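Local coordinates for protein intimin (Escherichia coli O127:H6 str. E2348/69, PDB 6TQD) that probably mediates intimate attachment of the bacterium to host cells, its D00-D0 passenger domains forming an extended juncture close to the bacterial surface, at residues Y32-S46 with Y77-N89. Residues are numbered along the deposited sequence; the frame is centred on the assembly and turned at random.
Sequences YGLDRIVWDDSALRS and YKVTARAYDRNGN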
ATOM      1  N   TYR A  32       4.294 -20.533  33.431  1.00 15.68           N
ATOM      2  CA  TYR A  32       3.119 -20.837  34.236  1.00 16.04           C
ATOM      3  C   TYR A  32       1.856 -21.083  33.418  1.00 16.26           C
ATOM      4  O   TYR A  32       0.835 -21.481  33.993  1.00 21.88           O
ATOM      5  CB  TYR A  32       2.864 -19.724  35.265  1.00 14.01           C
ATOM      6  CG  TYR A  32       4.033 -19.507  36.182  1.00 15.66           C
ATOM      7  CD1 TYR A  32       4.525 -20.555  36.963  1.00 16.18           C
ATOM      8  CD2 TYR A  32       4.639 -18.269  36.297  1.00 14.94           C
ATOM      9  CE1 TYR A  32       5.605 -20.368  37.794  1.00 17.46           C
ATOM     10  CE2 TYR A  32       5.723 -18.071  37.136  1.00 16.03           C
ATOM     11  CZ  TYR A  32       6.197 -19.129  37.890  1.00 18.71           C
ATOM     12  OH  TYR A  32       7.275 -18.941  38.734  1.00 23.72           O
ATOM     13  N   GLY A  33       1.896 -20.897  32.106  1.00 14.17           N
ATOM     14  CA  GLY A  33       0.748 -21.134  31.267  1.00 12.20           C
ATOM     15  C   GLY A  33       0.090 -19.851  30.790  1.00 13.54           C
ATOM     16  O   GLY A  33      -0.242 -18.974  31.588  1.00 13.75           O
ATOM     17  N   LEU A  34      -0.124 -19.752  29.484  1.00 14.75           N
ATOM     18  CA  LEU A  34      -0.758 -18.572  28.923  1.00 12.49           C
ATOM     19  C   LEU A  34      -2.215 -18.501  29.355  1.00 14.10           C
ATOM     20  O   LEU A  34      -2.938 -19.505  29.329  1.00 16.17           O
ATOM     21  CB  LEU A  34      -0.680 -18.618  27.397  1.00 14.09           C
ATOM     22  CG  LEU A  34      -1.354 -17.479  26.621  1.00 13.41           C
ATOM     23  CD1 LEU A  34      -0.643 -16.155  26.842  1.00 15.03           C
ATOM     24  CD2 LEU A  34      -1.439 -17.802  25.126  1.00 13.64           C
ATOM     25  N   ASP A  35      -2.640 -17.313  29.785  1.00 10.42           N
ATOM     26  CA  ASP A  35      -4.041 -17.059  30.088  1.00 10.73           C
ATOM     27  C   ASP A  35      -4.759 -16.338  28.954  1.00 11.77           C
ATOM     28  O   ASP A  35      -5.865 -16.738  28.566  1.00 12.44           O
ATOM     29  CB  ASP A  35      -4.159 -16.264  31.399  1.00 11.41           C
ATOM     30  CG  ASP A  35      -5.604 -16.010  31.800  1.00 12.53           C
ATOM     31  OD1 ASP A  35      -6.248 -16.946  32.303  1.00 16.83           O
ATOM     32  OD2 ASP A  35      -6.091 -14.877  31.581  1.00 14.25           O
ATOM     33  N   ARG A  36      -4.159 -15.282  28.406  1.00  9.04           N
ATOM     34  CA  ARG A  36      -4.845 -14.464  27.415  1.00 10.38           C
ATOM     35  C   ARG A  36      -3.864 -13.501  26.766  1.00  9.05           C
ATOM     36  O   ARG A  36      -2.749 -13.283  27.257  1.00  7.60           O
ATOM     37  CB  ARG A  36      -5.968 -13.659  28.068  1.00  9.46           C
ATOM     38  CG  ARG A  36      -5.446 -12.611  29.024  1.00 11.94           C
ATOM     39  CD  ARG A  36      -6.565 -11.976  29.799  1.00 13.88           C
ATOM     40  NE  ARG A  36      -6.101 -10.861  30.622  1.00 12.39           N
ATOM     41  CZ  ARG A  36      -5.483 -10.983  31.784  1.00 10.60           C
ATOM     42  NH1 ARG A  36      -5.219 -12.182  32.286  1.00 12.53           N
ATOM     43  NH2 ARG A  36      -5.123  -9.890  32.447  1.00 13.02           N
ATOM     44  N   ILE A  37      -4.312 -12.915  25.648  1.00  8.27           N
ATOM     45  CA  ILE A  37      -3.652 -11.812  24.969  1.00  8.37           C
ATOM     46  C   ILE A  37      -4.599 -10.618  25.033  1.00  6.28           C
ATOM     47  O   ILE A  37      -5.797 -10.762  24.748  1.00  8.43           O
ATOM     48  CB  ILE A  37      -3.367 -12.144  23.488  1.00  9.68           C
ATOM     49  CG1 ILE A  37      -2.672 -13.498  23.321  1.00  9.78           C
ATOM     50  CG2 ILE A  37      -2.556 -11.040  22.866  1.00  9.50           C
ATOM     51  CD1 ILE A  37      -1.286 -13.585  23.934  1.00  9.48           C
ATOM     52  N   VAL A  38      -4.062  -9.451  25.368  0.70  5.89           N
ATOM     53  CA  VAL A  38      -4.825  -8.207  25.448  0.70  8.33           C
ATOM     54  C   VAL A  38      -4.274  -7.215  24.428  0.70  7.00           C
ATOM     55  O   VAL A  38      -3.063  -6.948  24.396  0.70  6.76           O
ATOM     56  CB  VAL A  38      -4.778  -7.615  26.869  0.70  9.00           C
ATOM     57  CG1 VAL A  38      -5.433  -6.256  26.898  0.70  8.90           C
ATOM     58  CG2 VAL A  38      -5.456  -8.555  27.865  0.70  9.82           C
ATOM     59  N   TRP A  39      -5.163  -6.663  23.599  1.00  6.88           N
ATOM     60  CA  TRP A  39      -4.774  -5.847  22.457  1.00  6.69           C
ATOM     61  C   TRP A  39      -5.206  -4.396  22.610  1.00  9.74           C
ATOM     62  O   TRP A  39      -6.288  -4.110  23.126  1.00  9.94           O
ATOM     63  CB  TRP A  39      -5.441  -6.349  21.163  1.00  7.99           C
ATOM     64  CG  TRP A  39      -4.966  -7.649  20.684  1.00  6.81           C
ATOM     65  CD1 TRP A  39      -5.474  -8.867  21.018  1.00  8.48           C
ATOM     66  CD2 TRP A  39      -3.890  -7.896  19.773  1.00  5.13           C
ATOM     67  NE1 TRP A  39      -4.786  -9.863  20.371  1.00  9.57           N
ATOM     68  CE2 TRP A  39      -3.810  -9.297  19.595  1.00  6.91           C
ATOM     69  CE3 TRP A  39      -3.007  -7.068  19.072  1.00  5.80           C
ATOM     70  CZ2 TRP A  39      -2.877  -9.886  18.759  1.00  8.33           C
ATOM     71  CZ3 TRP A  39      -2.063  -7.663  18.235  1.00  6.93           C
ATOM     72  CH2 TRP A  39      -2.008  -9.050  18.095  1.00  8.81           C
ATOM     73  N   ASP A  40      -4.366  -3.492  22.136  1.00  8.92           N
ATOM     74  CA  ASP A  40      -4.736  -2.107  21.824  1.00 10.40           C
ATOM     75  C   ASP A  40      -4.742  -2.002  20.302  1.00 10.38           C
ATOM     76  O   ASP A  40      -3.682  -1.950  19.675  1.00  9.35           O
ATOM     77  CB  ASP A  40      -3.775  -1.099  22.440  1.00 12.00           C
ATOM     78  CG  ASP A  40      -4.066   0.347  22.002  1.00 16.98           C
ATOM     79  OD1 ASP A  40      -4.917   0.567  21.118  1.00 16.04           O
ATOM     80  OD2 ASP A  40      -3.433   1.279  22.551  1.00 19.77           O
ATOM     81  N   ASP A  41      -5.927  -2.067  19.708  1.00  9.36           N
ATOM     82  CA  ASP A  41      -6.097  -1.945  18.265  1.00 10.22           C
ATOM     83  C   ASP A  41      -6.765  -0.626  17.880  1.00 11.23           C
ATOM     84  O   ASP A  41      -7.389  -0.530  16.819  1.00 10.99           O
ATOM     85  CB  ASP A  41      -6.852  -3.142  17.696  1.00  9.96           C
ATOM     86  CG  ASP A  41      -8.263  -3.250  18.205  1.00 10.89           C
ATOM     87  OD1 ASP A  41      -8.681  -2.389  19.012  1.00 13.87           O
ATOM     88  OD2 ASP A  41      -8.976  -4.211  17.812  1.00 13.70           O
ATOM     89  N   SER A  42      -6.633   0.399  18.725  0.56 11.12           N
ATOM     90  CA  SER A  42      -7.350   1.651  18.489  0.56 11.54           C
ATOM     91  C   SER A  42      -6.976   2.286  17.155  0.56 10.65           C
ATOM     92  O   SER A  42      -7.807   2.968  16.545  0.56 11.11           O
ATOM     93  CB  SER A  42      -7.083   2.626  19.632  0.56 13.41           C
ATOM     94  OG  SER A  42      -5.705   2.921  19.721  0.56 14.19           O
ATOM     95  N   ALA A  43      -5.739   2.085  16.687  1.00  9.56           N
ATOM     96  CA  ALA A  43      -5.359   2.621  15.379  1.00 11.36           C
ATOM     97  C   ALA A  43      -6.210   2.021  14.263  1.00 10.71           C
ATOM     98  O   ALA A  43      -6.671   2.742  13.371  1.00 12.03           O
ATOM     99  CB  ALA A  43      -3.875   2.372  15.119  1.00 11.96           C
ATOM    100  N   LEU A  44      -6.430   0.703  14.289  1.00  9.15           N
ATOM    101  CA  LEU A  44      -7.292   0.090  13.292  1.00  9.99           C
ATOM    102  C   LEU A  44      -8.730   0.562  13.427  1.00  9.71           C
ATOM    103  O   LEU A  44      -9.416   0.771  12.421  1.00 11.69           O
ATOM    104  CB  LEU A  44      -7.290  -1.438  13.413  1.00 11.21           C
ATOM    105  CG  LEU A  44      -6.084  -2.217  12.938  1.00 13.31           C
ATOM    106  CD1 LEU A  44      -6.238  -3.674  13.368  1.00 12.65           C
ATOM    107  CD2 LEU A  44      -5.921  -2.103  11.433  1.00 11.56           C
ATOM    108  N   ARG A  45      -9.211   0.710  14.660  1.00  8.35           N
ATOM    109  CA  ARG A  45     -10.606   1.086  14.860  1.00  9.54           C
ATOM    110  C   ARG A  45     -10.892   2.493  14.357  1.00 11.66           C
ATOM    111  O   ARG A  45     -12.032   2.787  13.997  1.00 11.94           O
ATOM    112  CB  ARG A  45     -11.004   0.924  16.324  1.00 13.55           C
ATOM    113  CG  ARG A  45     -10.920  -0.513  16.761  1.00 16.05           C
ATOM    114  CD  ARG A  45     -11.600  -0.787  18.081  1.00 17.16           C
ATOM    115  NE  ARG A  45     -11.341  -2.178  18.448  1.00 14.55           N
ATOM    116  CZ  ARG A  45     -12.214  -3.180  18.342  1.00 13.94           C
ATOM    117  NH1 ARG A  45     -13.459  -2.971  17.926  1.00 15.85           N
ATOM    118  NH2 ARG A  45     -11.836  -4.402  18.688  1.00 13.72           N
ATOM    119  N   SER A  46      -9.882   3.363  14.337  0.57 11.23           N
ATOM    120  CA  SER A  46     -10.071   4.703  13.794  0.57 13.27           C
ATOM    121  C   SER A  46     -10.611   4.647  12.375  0.57 12.90           C
ATOM    122  O   SER A  46     -11.314   5.569  11.936  0.57 13.22           O
ATOM    123  CB  SER A  46      -8.741   5.459  13.806  0.57 14.96           C
ATOM    124  OG  SER A  46      -7.888   4.993  12.772  0.57 17.63           O
ATOM    125  N   TYR A  77      -1.025   0.967  10.305  1.00  7.91           N
ATOM    126  CA  TYR A  77      -1.690   0.938  11.599  1.00 10.63           C
ATOM    127  C   TYR A  77      -0.809   0.180  12.576  1.00  9.53           C
ATOM    128  O   TYR A  77      -0.455  -0.971  12.321  1.00 12.14           O
ATOM    129  CB  TYR A  77      -3.064   0.271  11.486  1.00 11.45           C
ATOM    130  CG  TYR A  77      -3.931   0.962  10.471  1.00 10.12           C
ATOM    131  CD1 TYR A  77      -4.681   2.072  10.821  1.00 11.38           C
ATOM    132  CD2 TYR A  77      -3.960   0.530   9.162  1.00 10.53           C
ATOM    133  CE1 TYR A  77      -5.456   2.732   9.892  1.00 14.15           C
ATOM    134  CE2 TYR A  77      -4.742   1.182   8.217  1.00 11.52           C
ATOM    135  CZ  TYR A  77      -5.484   2.271   8.592  1.00 11.91           C
ATOM    136  OH  TYR A  77      -6.252   2.934   7.666  1.00 11.54           O
ATOM    137  N   LYS A  78      -0.460   0.824  13.683  1.00  8.64           N
ATOM    138  CA  LYS A  78       0.399   0.230  14.699  1.00  9.27           C
ATOM    139  C   LYS A  78      -0.498  -0.190  15.854  1.00  9.59           C
ATOM    140  O   LYS A  78      -1.233   0.639  16.409  1.00 11.40           O
ATOM    141  CB  LYS A  78       1.430   1.243  15.196  1.00 13.27           C
ATOM    142  CG  LYS A  78       2.350   1.800  14.115  1.00 17.99           C
ATOM    143  CD  LYS A  78       3.521   0.909  13.797  1.00 22.46           C
ATOM    144  CE  LYS A  78       4.431   1.557  12.755  1.00 27.54           C
ATOM    145  NZ  LYS A  78       5.553   0.664  12.351  1.00 29.96           N
ATOM    146  N   VAL A  79      -0.463  -1.483  16.199  1.00  8.15           N
ATOM    147  CA  VAL A  79      -1.254  -2.026  17.293  1.00  7.41           C
ATOM    148  C   VAL A  79      -0.300  -2.782  18.216  1.00  8.38           C
ATOM    149  O   VAL A  79       0.822  -3.124  17.842  1.00  7.64           O
ATOM    150  CB  VAL A  79      -2.376  -2.962  16.801  1.00  8.67           C
ATOM    151  CG1 VAL A  79      -3.272  -2.246  15.796  1.00  9.66           C
ATOM    152  CG2 VAL A  79      -1.781  -4.216  16.171  1.00 10.93           C
ATOM    153  N   THR A  80      -0.757  -3.041  19.446  1.00  5.71           N
ATOM    154  CA  THR A  80       0.091  -3.685  20.430  1.00  7.25           C
ATOM    155  C   THR A  80      -0.642  -4.841  21.102  1.00  5.13           C
ATOM    156  O   THR A  80      -1.854  -4.789  21.319  1.00  6.59           O
ATOM    157  CB  THR A  80       0.609  -2.715  21.510  1.00 11.54           C
ATOM    158  OG1 THR A  80      -0.479  -1.962  22.048  1.00 15.35           O
ATOM    159  CG2 THR A  80       1.654  -1.778  20.923  1.00 13.43           C
ATOM    160  N   ALA A  81       0.118  -5.865  21.463  1.00  6.73           N
ATOM    161  CA  ALA A  81      -0.403  -7.024  22.159  1.00  4.96           C
ATOM    162  C   ALA A  81       0.443  -7.303  23.382  1.00  6.51           C
ATOM    163  O   ALA A  81       1.666  -7.231  23.329  1.00  8.10           O
ATOM    164  CB  ALA A  81      -0.345  -8.269  21.279  1.00  7.51           C
ATOM    165  N   ARG A  82      -0.214  -7.685  24.468  1.00  6.01           N
ATOM    166  CA  ARG A  82       0.439  -8.069  25.702  1.00  6.48           C
ATOM    167  C   ARG A  82      -0.130  -9.412  26.126  1.00  7.53           C
ATOM    168  O   ARG A  82      -1.352  -9.573  26.212  1.00  8.23           O
ATOM    169  CB  ARG A  82       0.195  -7.014  26.782  1.00  8.72           C
ATOM    170  CG  ARG A  82       0.982  -7.234  28.069  1.00  9.77           C
ATOM    171  CD  ARG A  82       0.599  -6.223  29.145  1.00 11.18           C
ATOM    172  NE  ARG A  82       1.004  -4.836  28.884  1.00 10.02           N
ATOM    173  CZ  ARG A  82       2.216  -4.338  29.129  1.00 11.41           C
ATOM    174  NH1 ARG A  82       3.180  -5.124  29.592  1.00 13.14           N
ATOM    175  NH2 ARG A  82       2.465  -3.056  28.930  1.00 12.14           N
ATOM    176  N   ALA A  83       0.745 -10.368  26.407  1.00  7.92           N
ATOM    177  CA  ALA A  83       0.316 -11.666  26.911  1.00  5.29           C
ATOM    178  C   ALA A  83       0.304 -11.657  28.431  1.00  6.69           C
ATOM    179  O   ALA A  83       1.131 -11.001  29.068  1.00  7.62           O
ATOM    180  CB  ALA A  83       1.245 -12.764  26.411  1.00  8.63           C
ATOM    181  N   TYR A  84      -0.656 -12.387  29.017  1.00  4.87           N
ATOM    182  CA  TYR A  84      -0.708 -12.603  30.451  1.00  4.46           C
ATOM    183  C   TYR A  84      -0.706 -14.103  30.730  1.00  6.42           C
ATOM    184  O   TYR A  84      -1.367 -14.880  30.016  1.00  7.28           O
ATOM    185  CB  TYR A  84      -1.977 -12.039  31.090  1.00  6.16           C
ATOM    186  CG  TYR A  84      -2.004 -10.539  31.211  1.00  7.70           C
ATOM    187  CD1 TYR A  84      -2.317  -9.756  30.126  1.00  8.05           C
ATOM    188  CD2 TYR A  84      -1.732  -9.906  32.419  1.00  9.32           C
ATOM    189  CE1 TYR A  84      -2.356  -8.386  30.223  1.00  9.60           C
ATOM    190  CE2 TYR A  84      -1.771  -8.526  32.528  1.00 11.81           C
ATOM    191  CZ  TYR A  84      -2.091  -7.775  31.417  1.00 10.91           C
ATOM    192  OH  TYR A  84      -2.145  -6.390  31.474  1.00 16.80           O
ATOM    193  N   ASP A  85      -0.023 -14.495  31.801  1.00  6.31           N
ATOM    194  CA  ASP A  85      -0.031 -15.889  32.241  1.00  6.26           C
ATOM    195  C   ASP A  85      -1.082 -16.095  33.329  1.00  8.96           C
ATOM    196  O   ASP A  85      -1.758 -15.166  33.773  1.00  8.57           O
ATOM    197  CB  ASP A  85       1.366 -16.358  32.648  1.00  7.14           C
ATOM    198  CG  ASP A  85       1.878 -15.736  33.939  1.00  8.25           C
ATOM    199  OD1 ASP A  85       1.077 -15.185  34.717  1.00  9.98           O
ATOM    200  OD2 ASP A  85       3.104 -15.827  34.177  1.00  9.64           O
ATOM    201  N   ARG A  86      -1.214 -17.348  33.761  1.00  8.92           N
ATOM    202  CA  ARG A  86      -2.234 -17.710  34.750  1.00 10.57           C
ATOM    203  C   ARG A  86      -1.980 -17.134  36.130  1.00 11.59           C
ATOM    204  O   ARG A  86      -2.899 -17.172  36.958  1.00 12.98           O
ATOM    205  CB  ARG A  86      -2.360 -19.234  34.833  1.00 15.59           C
ATOM    206  CG  ARG A  86      -3.176 -19.844  33.708  1.00 23.47           C
ATOM    207  CD  ARG A  86      -3.315 -21.356  33.869  1.00 32.42           C
ATOM    208  NE  ARG A  86      -2.098 -22.072  33.497  1.00 37.58           N
ATOM    209  CZ  ARG A  86      -1.973 -23.396  33.502  1.00 43.42           C
ATOM    210  NH1 ARG A  86      -2.995 -24.158  33.867  1.00 47.25           N
ATOM    211  NH2 ARG A  86      -0.826 -23.957  33.142  1.00 42.43           N
ATOM    212  N   ASN A  87      -0.774 -16.624  36.406  1.00 10.54           N
ATOM    213  CA  ASN A  87      -0.437 -15.971  37.665  1.00 10.51           C
ATOM    214  C   ASN A  87      -0.608 -14.459  37.600  1.00 10.97           C
ATOM    215  O   ASN A  87      -0.366 -13.778  38.601  1.00 14.44           O
ATOM    216  CB  ASN A  87       1.013 -16.269  38.042  1.00 11.66           C
ATOM    217  CG  ASN A  87       1.234 -17.719  38.451  1.00 15.74           C
ATOM    218  OD1 ASN A  87       0.338 -18.555  38.326  1.00 17.03           O
ATOM    219  ND2 ASN A  87       2.422 -18.013  38.958  1.00 16.91           N
ATOM    220  N   GLY A  88      -0.987 -13.919  36.449  1.00  8.71           N
ATOM    221  CA  GLY A  88      -1.166 -12.489  36.314  1.00  7.69           C
ATOM    222  C   GLY A  88       0.047 -11.723  35.844  1.00  8.21           C
ATOM    223  O   GLY A  88      -0.033 -10.495  35.745  1.00 10.03           O
ATOM    224  N   ASN A  89       1.174 -12.391  35.598  1.00  8.02           N
ATOM    225  CA  ASN A  89       2.316 -11.720  34.993  1.00  7.67           C
ATOM    226  C   ASN A  89       1.988 -11.415  33.542  1.00  5.47           C
ATOM    227  O   ASN A  89       1.168 -12.082  32.916  1.00  6.97           O
ATOM    228  CB  ASN A  89       3.543 -12.629  34.976  1.00  7.61           C
ATOM    229  CG  ASN A  89       4.008 -13.005  36.363  1.00  8.43           C
ATOM    230  OD1 ASN A  89       4.321 -12.150  37.210  1.00  8.44           O
ATOM    231  ND2 ASN A  89       4.058 -14.303  36.608  1.00  9.91           N
TER
HETATM  232  O   HOH W   1       4.329 -17.560  32.680  1.00 10.46           O
HETATM  233  O   HOH W   2      -3.544   0.765  18.050  1.00 14.70           O
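With CG of Arg36 placed between its backbone N and carbonyl carbon (chi1 67°) and the chain extended from there to NE, the guanidinium is laid flat on the ring of Tyr84, whose own CG stands anti to its carbonyl carbon. The planes differ by 14°, and Arg36 CZ lies 3.9 Å from the Tyr84 ring centroid, a stacked cation-pi pair with NH2 over the middle of the ring. Arg36 NH1 donates to Asp35 OD2 at 2.9 Å in a salt bridge, which would limit turning of the group; the oxygen lies near the guanidinium plane, while NH1 approaches from above the carboxylate plane. Beneath this pair Tyr84 O accepts from both Asp35 N and Arg36 N, a classic beta bulge that shifts the register by one; beyond it, antiparallel pairing runs regularly to Asp40 and Thr80.

On the other face the indole of Trp39 covers Ala81, whose CB sits 3.5 Å from the centroid of the six-membered ring in a CH-pi contact. Ile37 CD1 packs on Ala83 CB at 3.6 Å. Ile37 and Trp39 reach Leu26 and Ile24 of strand 21-30 in the facing sheet, and Tyr62 meets the indole. After Asp40, whose OD1 forms an Asx turn with Ser42 N, the short helix 42-45 drops Leu44 CD2 onto Tyr77 CB at 3.7 Å. At the far end the Asp85-Gly88 type I turn puts Asn87 ND2 over one face of the Tyr32 ring, while Asp85 OD2 lies at its edge and is linked to Tyr32 N by water 1. Strand 34-40 is an outermost strand of a mixed sheet within this chain, paired with 76-85 and packed on a second sheet, as in an Ig-like beta sandwich.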